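Local coordinates for protein Ufm1-specific protease (Caenorhabditis elegans, PDB 5EJJ) that acts as a thiol protease that cleaves the peptide bond after the C-terminal glycine of the ubiquitin-like modifier ufm-1, at residues T98-M101 against L102-S106; G192-P195 against Y196-I200; P246-F249 against G250-S253. One frame throughout, in Å; residues are numbered along the deposited sequence.

Interaction 1 (T98-M101 against L102-S106); sequences TSRM and LENRS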
loop_
_atom_site.group_PDB
_atom_site.type_symbol
_atom_site.label_atom_id
_atom_site.label_comp_id
_atom_site.label_asym_id
_atom_site.label_seq_id
_atom_site.Cartn_x
_atom_site.Cartn_y
_atom_site.Cartn_z
ATOM N N THR A 98 -25.958 6.533 12.026
ATOM C CA THR A 98 -27.155 5.757 11.750
ATOM C C THR A 98 -26.838 4.821 10.597
ATOM O O THR A 98 -25.911 5.087 9.818
ATOM C CB THR A 98 -28.314 6.654 11.324
ATOM O OG1 THR A 98 -28.153 7.015 9.945
ATOM C CG2 THR A 98 -28.361 7.916 12.180
ATOM N N SER A 99 -27.601 3.735 10.475
ATOM C CA SER A 99 -27.370 2.778 9.395
ATOM C C SER A 99 -27.864 3.344 8.068
ATOM O O SER A 99 -27.399 2.943 6.991
ATOM C CB SER A 99 -28.048 1.446 9.698
ATOM O OG SER A 99 -27.332 0.714 10.686
ATOM N N ARG A 100 -28.816 4.277 8.162
ATOM C CA ARG A 100 -29.325 4.996 7.003
ATOM C C ARG A 100 -28.140 5.745 6.421
ATOM O O ARG A 100 -27.733 5.512 5.278
ATOM C CB ARG A 100 -30.419 5.998 7.428
ATOM C CG ARG A 100 -31.529 6.259 6.393
ATOM C CD ARG A 100 -31.815 7.761 6.180
ATOM N NE ARG A 100 -32.109 8.494 7.422
ATOM C CZ ARG A 100 -32.462 9.789 7.494
ATOM N NH1 ARG A 100 -32.587 10.524 6.389
ATOM N NH2 ARG A 100 -32.700 10.361 8.677
ATOM N N MET A 101 -27.588 6.629 7.251
ATOM C CA MET A 101 -26.472 7.497 6.906
ATOM C C MET A 101 -25.330 6.722 6.276
ATOM O O MET A 101 -24.803 7.095 5.221
ATOM C CB MET A 101 -25.992 8.179 8.180
ATOM C CG MET A 101 -24.699 8.941 8.071
ATOM S SD MET A 101 -23.960 9.057 9.707
ATOM C CE MET A 101 -25.255 9.879 10.633
ATOM N N LEU A 102 -24.969 5.624 6.931
ATOM C CA LEU A 102 -23.861 4.793 6.497
ATOM C C LEU A 102 -24.090 4.157 5.130
ATOM O O LEU A 102 -23.240 4.242 4.241
ATOM C CB LEU A 102 -23.581 3.710 7.543
ATOM C CG LEU A 102 -22.427 3.939 8.529
ATOM C CD1 LEU A 102 -21.853 5.350 8.414
ATOM C CD2 LEU A 102 -22.852 3.651 9.960
ATOM N N GLU A 103 -25.234 3.508 4.958
ATOM C CA GLU A 103 -25.468 2.765 3.734
ATOM C C GLU A 103 -25.751 3.706 2.554
ATOM O O GLU A 103 -25.322 3.450 1.433
ATOM C CB GLU A 103 -26.526 1.683 3.964
ATOM C CG GLU A 103 -26.006 0.602 4.944
ATOM C CD GLU A 103 -27.023 -0.495 5.316
ATOM O OE1 GLU A 103 -28.157 -0.483 4.775
ATOM O OE2 GLU A 103 -26.675 -1.373 6.156
ATOM N N ASN A 104 -26.410 4.826 2.824
ATOM C CA ASN A 104 -26.632 5.851 1.797
ATOM C C ASN A 104 -25.408 6.715 1.529
ATOM O O ASN A 104 -25.314 7.350 0.476
ATOM C CB ASN A 104 -27.794 6.769 2.195
ATOM C CG ASN A 104 -29.120 6.035 2.258
ATOM O OD1 ASN A 104 -29.376 5.110 1.471
ATOM N ND2 ASN A 104 -29.971 6.432 3.212
ATOM N N ARG A 105 -24.496 6.738 2.502
ATOM C CA ARG A 105 -23.303 7.573 2.471
ATOM C C ARG A 105 -23.663 9.050 2.390
ATOM O O ARG A 105 -23.266 9.749 1.461
ATOM C CB ARG A 105 -22.354 7.176 1.337
ATOM C CG ARG A 105 -22.049 5.702 1.291
ATOM C CD ARG A 105 -20.865 5.392 0.392
ATOM N NE ARG A 105 -20.702 3.947 0.207
ATOM C CZ ARG A 105 -19.579 3.353 -0.201
ATOM N NH1 ARG A 105 -18.493 4.081 -0.454
ATOM N NH2 ARG A 105 -19.534 2.026 -0.340
ATOM N N SER A 106 -24.392 9.530 3.385
ATOM C CA SER A 106 -24.784 10.931 3.412
ATOM C C SER A 106 -23.875 11.827 4.241
ATOM O O SER A 106 -24.048 11.922 5.458
ATOM C CB SER A 106 -26.202 11.059 3.949
ATOM O OG SER A 106 -26.550 12.419 4.123
#
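Leu102 borders the Thr98 carbonyl: its N donates to Thr98 O at 3.1 Å, and its CD2 methyl lies 3.4 Å from that same oxygen, so backbone and side chain meet one carbonyl. The buried side chain also touches Phe12 and Tyr15 of helix 8-19. One residue on, Glu103 N bonds to Ser99 O at 3.0 Å. CB of Glu103 lies beside this oxygen, and CG, placed next to the backbone N and anti to the carbonyl carbon, stays beside it too before the chain extends outward.

Asn104 N reaches Arg100 O at 2.9 Å. The Asn104 amide turns back toward the aliphatic part of Arg100, Asn104 ND2 standing 3.5 Å from Arg100 CG. Amide and guanidinium planes are 75° apart, so they do not stack.

Arg105 then leaves the helix with phi of 60°, its N making only weak bonds to Met101 O and Leu102 O, while its guanidinium bonds to Gln13. Ser106 N turns back to Met101 O at 3.1 Å, in the carbonyl plane and on a lone pair; its OG caps Glu109 N of helix 107-113.

At the other end, Thr98 OG1 accepts from Met101 N at 2.8 Å. The short helix 99-104 of the MPN domain thus has a threonine N-cap at its start and, at its end, a Schellman motif with Arg105 as the C-prime residue.

Interaction 2 (G192-P195 against Y196-I200); sequences GAVP and YKDVI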
loop_
_atom_site.group_PDB
_atom_site.type_symbol
_atom_site.label_atom_id
_atom_site.label_comp_id
_atom_site.label_asym_id
_atom_site.label_seq_id
_atom_site.Cartn_x
_atom_site.Cartn_y
_atom_site.Cartn_z
ATOM N N GLY A 192 7.463 18.068 0.068
ATOM C CA GLY A 192 6.256 17.661 -0.620
ATOM C C GLY A 192 6.316 16.160 -0.677
ATOM O O GLY A 192 6.021 15.536 -1.698
ATOM N N ALA A 193 6.741 15.562 0.426
ATOM C CA ALA A 193 7.022 14.135 0.409
ATOM C C ALA A 193 5.763 13.262 0.546
ATOM O O ALA A 193 4.700 13.726 0.986
ATOM C CB ALA A 193 8.069 13.791 1.465
ATOM N N VAL A 194 5.876 12.004 0.153
ATOM C CA VAL A 194 4.807 11.060 0.430
ATOM C C VAL A 194 5.292 9.769 1.106
ATOM O O VAL A 194 6.249 9.144 0.657
ATOM C CB VAL A 194 3.992 10.717 -0.834
ATOM C CG1 VAL A 194 2.967 11.784 -1.092
ATOM C CG2 VAL A 194 4.908 10.508 -2.027
ATOM N N PRO A 195 4.599 9.348 2.169
ATOM C CA PRO A 195 4.988 8.208 3.013
ATOM C C PRO A 195 5.301 6.870 2.295
ATOM O O PRO A 195 6.042 6.064 2.862
ATOM C CB PRO A 195 3.772 8.034 3.941
ATOM C CG PRO A 195 2.646 8.701 3.212
ATOM C CD PRO A 195 3.282 9.876 2.551
ATOM N N TYR A 196 4.757 6.622 1.104
ATOM C CA TYR A 196 4.953 5.301 0.500
ATOM C C TYR A 196 6.171 5.217 -0.418
ATOM O O TYR A 196 6.424 4.160 -0.995
ATOM C CB TYR A 196 3.697 4.792 -0.220
ATOM C CG TYR A 196 3.271 5.663 -1.385
ATOM C CD1 TYR A 196 2.458 6.758 -1.187
ATOM C CD2 TYR A 196 3.695 5.395 -2.678
ATOM C CE1 TYR A 196 2.079 7.568 -2.235
ATOM C CE2 TYR A 196 3.316 6.208 -3.741
ATOM C CZ TYR A 196 2.504 7.296 -3.512
ATOM O OH TYR A 196 2.108 8.122 -4.551
ATOM N N LYS A 197 6.929 6.305 -0.548
ATOM C CA LYS A 197 8.120 6.237 -1.376
ATOM C C LYS A 197 9.203 7.272 -1.069
ATOM O O LYS A 197 10.308 7.180 -1.598
ATOM C CB LYS A 197 7.751 6.293 -2.861
ATOM C CG LYS A 197 7.136 7.620 -3.310
ATOM C CD LYS A 197 6.827 7.632 -4.814
ATOM C CE LYS A 197 8.006 8.173 -5.625
ATOM N NZ LYS A 197 8.184 9.662 -5.489
ATOM N N ASP A 198 8.923 8.259 -0.237
ATOM C CA ASP A 198 10.008 9.155 0.169
ATOM C C ASP A 198 10.549 8.736 1.537
ATOM O O ASP A 198 9.939 9.009 2.576
ATOM C CB ASP A 198 9.582 10.623 0.129
ATOM C CG ASP A 198 8.986 11.000 -1.207
ATOM O OD1 ASP A 198 9.179 10.209 -2.160
ATOM O OD2 ASP A 198 8.319 12.056 -1.304
ATOM N N VAL A 199 11.703 8.070 1.508
ATOM C CA VAL A 199 12.199 7.303 2.636
ATOM C C VAL A 199 13.586 7.756 3.049
ATOM O O VAL A 199 14.504 7.656 2.254
ATOM C CB VAL A 199 12.320 5.832 2.241
ATOM C CG1 VAL A 199 12.845 5.029 3.373
ATOM C CG2 VAL A 199 10.987 5.283 1.821
ATOM N N ILE A 200 13.734 8.250 4.278
ATOM C CA ILE A 200 15.041 8.506 4.889
ATOM C C ILE A 200 15.464 7.301 5.764
ATOM O O ILE A 200 14.939 7.115 6.871
ATOM C CB ILE A 200 14.985 9.764 5.800
ATOM C CG1 ILE A 200 14.309 10.918 5.085
ATOM C CG2 ILE A 200 16.360 10.196 6.271
ATOM C CD1 ILE A 200 12.899 11.135 5.538
#
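With CG beside its own backbone N (chi1 -52°), Asp198 sends its carboxylate back to the Val194 amide, and Tyr196, with CG between backbone N and carbonyl carbon (chi1 62°), brings its ring beside the Val194 side chain. Both contacts sit on a type I beta turn over Val194-Lys197, identified by the near-standard phi/psi of Pro195 and Tyr196 and by a hydrogen bond from Lys197 N to Val194 O (3.2 Å). The turn leads from the loop after helix 187-190 into strand 199-205.

Asp198 N gives Val194 O a second bond, at 3.0 Å, lying closer to the line of the carbonyl. Asp198 therefore grips both polar atoms of the Val194 backbone, since its OD2 also accepts from Val194 N at 2.8 Å. That N-H arrives from above the carboxylate plane, 58° out of it, while the CB of Ala193 lies beside the same carboxylate. The other oxygen, OD1, forms a salt bridge with Lys197 NZ (3.5 Å).

Pro195 O, a carbonyl of the turn itself, bonds to Ser128 OG, tying the loop to strand 127-139, and the Tyr196 ring also touches Met124, Leu294 and Leu341. Within the turn, the ring meets valine through one carbon: Tyr196 CE1 lies 3.9 Å from Val194 CB.

Interaction 3 (P246-F249 against G250-S253); sequences PAFF and GDSS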
loop_
_atom_site.group_PDB
_atom_site.type_symbol
_atom_site.label_atom_id
_atom_site.label_comp_id
_atom_site.label_asym_id
_atom_site.label_seq_id
_atom_site.Cartn_x
_atom_site.Cartn_y
_atom_site.Cartn_z
ATOM N N PRO A 246 6.727 8.509 10.615
ATOM C CA PRO A 246 6.596 9.669 9.735
ATOM C C PRO A 246 7.480 10.867 10.070
ATOM O O PRO A 246 7.574 11.271 11.218
ATOM C CB PRO A 246 5.124 10.052 9.887
ATOM C CG PRO A 246 4.710 9.448 11.130
ATOM C CD PRO A 246 5.443 8.181 11.241
ATOM N N ALA A 247 8.111 11.415 9.031
ATOM C CA ALA A 247 8.805 12.705 9.052
ATOM C C ALA A 247 7.908 13.752 8.398
ATOM O O ALA A 247 7.759 13.761 7.168
ATOM C CB ALA A 247 10.074 12.591 8.253
ATOM N N PHE A 248 7.293 14.620 9.192
ATOM C CA PHE A 248 6.413 15.632 8.619
ATOM C C PHE A 248 7.185 16.928 8.421
ATOM O O PHE A 248 8.052 17.271 9.229
ATOM C CB PHE A 248 5.191 15.872 9.507
ATOM C CG PHE A 248 4.262 14.705 9.581
ATOM C CD1 PHE A 248 3.532 14.318 8.469
ATOM C CD2 PHE A 248 4.113 13.997 10.757
ATOM C CE1 PHE A 248 2.671 13.249 8.522
ATOM C CE2 PHE A 248 3.260 12.918 10.822
ATOM C CZ PHE A 248 2.534 12.542 9.701
ATOM N N PHE A 249 6.889 17.635 7.334
ATOM C CA PHE A 249 7.543 18.907 7.074
ATOM C C PHE A 249 7.251 19.863 8.226
ATOM O O PHE A 249 6.091 20.070 8.598
ATOM C CB PHE A 249 7.075 19.488 5.744
ATOM C CG PHE A 249 7.580 20.886 5.472
ATOM C CD1 PHE A 249 8.783 21.091 4.798
ATOM C CD2 PHE A 249 6.845 21.993 5.869
ATOM C CE1 PHE A 249 9.246 22.376 4.542
ATOM C CE2 PHE A 249 7.300 23.261 5.620
ATOM C CZ PHE A 249 8.505 23.457 4.956
ATOM N N GLY A 250 8.316 20.399 8.814
ATOM C CA GLY A 250 8.197 21.421 9.825
ATOM C C GLY A 250 8.426 20.983 11.254
ATOM O O GLY A 250 8.349 21.819 12.153
ATOM N N ASP A 251 8.696 19.703 11.505
ATOM C CA ASP A 251 8.929 19.300 12.909
ATOM C C ASP A 251 10.393 19.230 13.338
ATOM O O ASP A 251 11.290 19.047 12.514
ATOM C CB ASP A 251 8.125 18.061 13.367
ATOM C CG ASP A 251 8.209 16.899 12.396
ATOM O OD1 ASP A 251 7.278 16.066 12.409
ATOM O OD2 ASP A 251 9.187 16.806 11.622
ATOM N N SER A 252 10.594 19.412 14.644
ATOM C CA SER A 252 11.912 19.568 15.239
ATOM C C SER A 252 12.501 18.227 15.553
ATOM O O SER A 252 11.772 17.294 15.865
ATOM C CB SER A 252 11.831 20.387 16.537
ATOM O OG SER A 252 11.355 19.634 17.650
ATOM N N SER A 253 13.827 18.143 15.479
ATOM C CA SER A 253 14.578 16.935 15.831
ATOM C C SER A 253 14.015 16.302 17.104
ATOM O O SER A 253 14.013 15.090 17.234
ATOM C CB SER A 253 16.080 17.246 15.991
ATOM O OG SER A 253 16.367 17.954 17.202
#
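A type II beta turn from Phe248 to Asp251 carries the chain off the end of strand 235-247 toward helix 253-280. Its evidence is geometric: Phe249 has the extended backbone of the second position, and Gly250 follows in the third with a positive phi of 104°. The closing bond, Asp251 N to Phe248 O at 3.4 Å, is weak.

Across the mouth of the turn the Asp251 side chain reaches back beside Phe248. A chi1 of 48° tucks its CG between the two backbone branches and points the carboxylate back at the first residue of the turn, with Asp251 OD1 3.6 Å from Phe248 CB. The carboxylate and ring planes are 60° apart. OD1 also forms a salt bridge with Arg259 of helix 253-280, whose NE bonds to Pro246 O; this one arginine thus joins strand end, turn and helix.

At the outer corner, the Phe249 side chain leads away from the turn and rests on Asp187 and Ser190 of helix 187-190. Gly250 N bonds to the Asp187 carboxylate, so that helix holds the corner through a polar contact as well. On the Phe248 ring itself, Asp251 OD1 sits at the edge, near the ring plane, 4.1 Å from CD2.

In the fold
Along the chain the three contacts come in series. Interaction 1 stands apart, in the N-terminal MPN domain, with its centre about 35 Å from that of interaction 2 and about 37 Å from that of interaction 3. The other two fall in the UfSP2 N-terminal region, with centres about 12 Å apart. Their strands, 199-205 and 235-247, belong to one mixed sheet and flank strand 127-139; interaction 2 lies where strand 199-205 begins, and interaction 3 where strand 235-247 ends. They touch directly where Ile200 CD1 packs 4.2 Å from Ala247 CB. All three lie away from the active-site residues and are structural contacts of the regions preceding the C78 peptidase part.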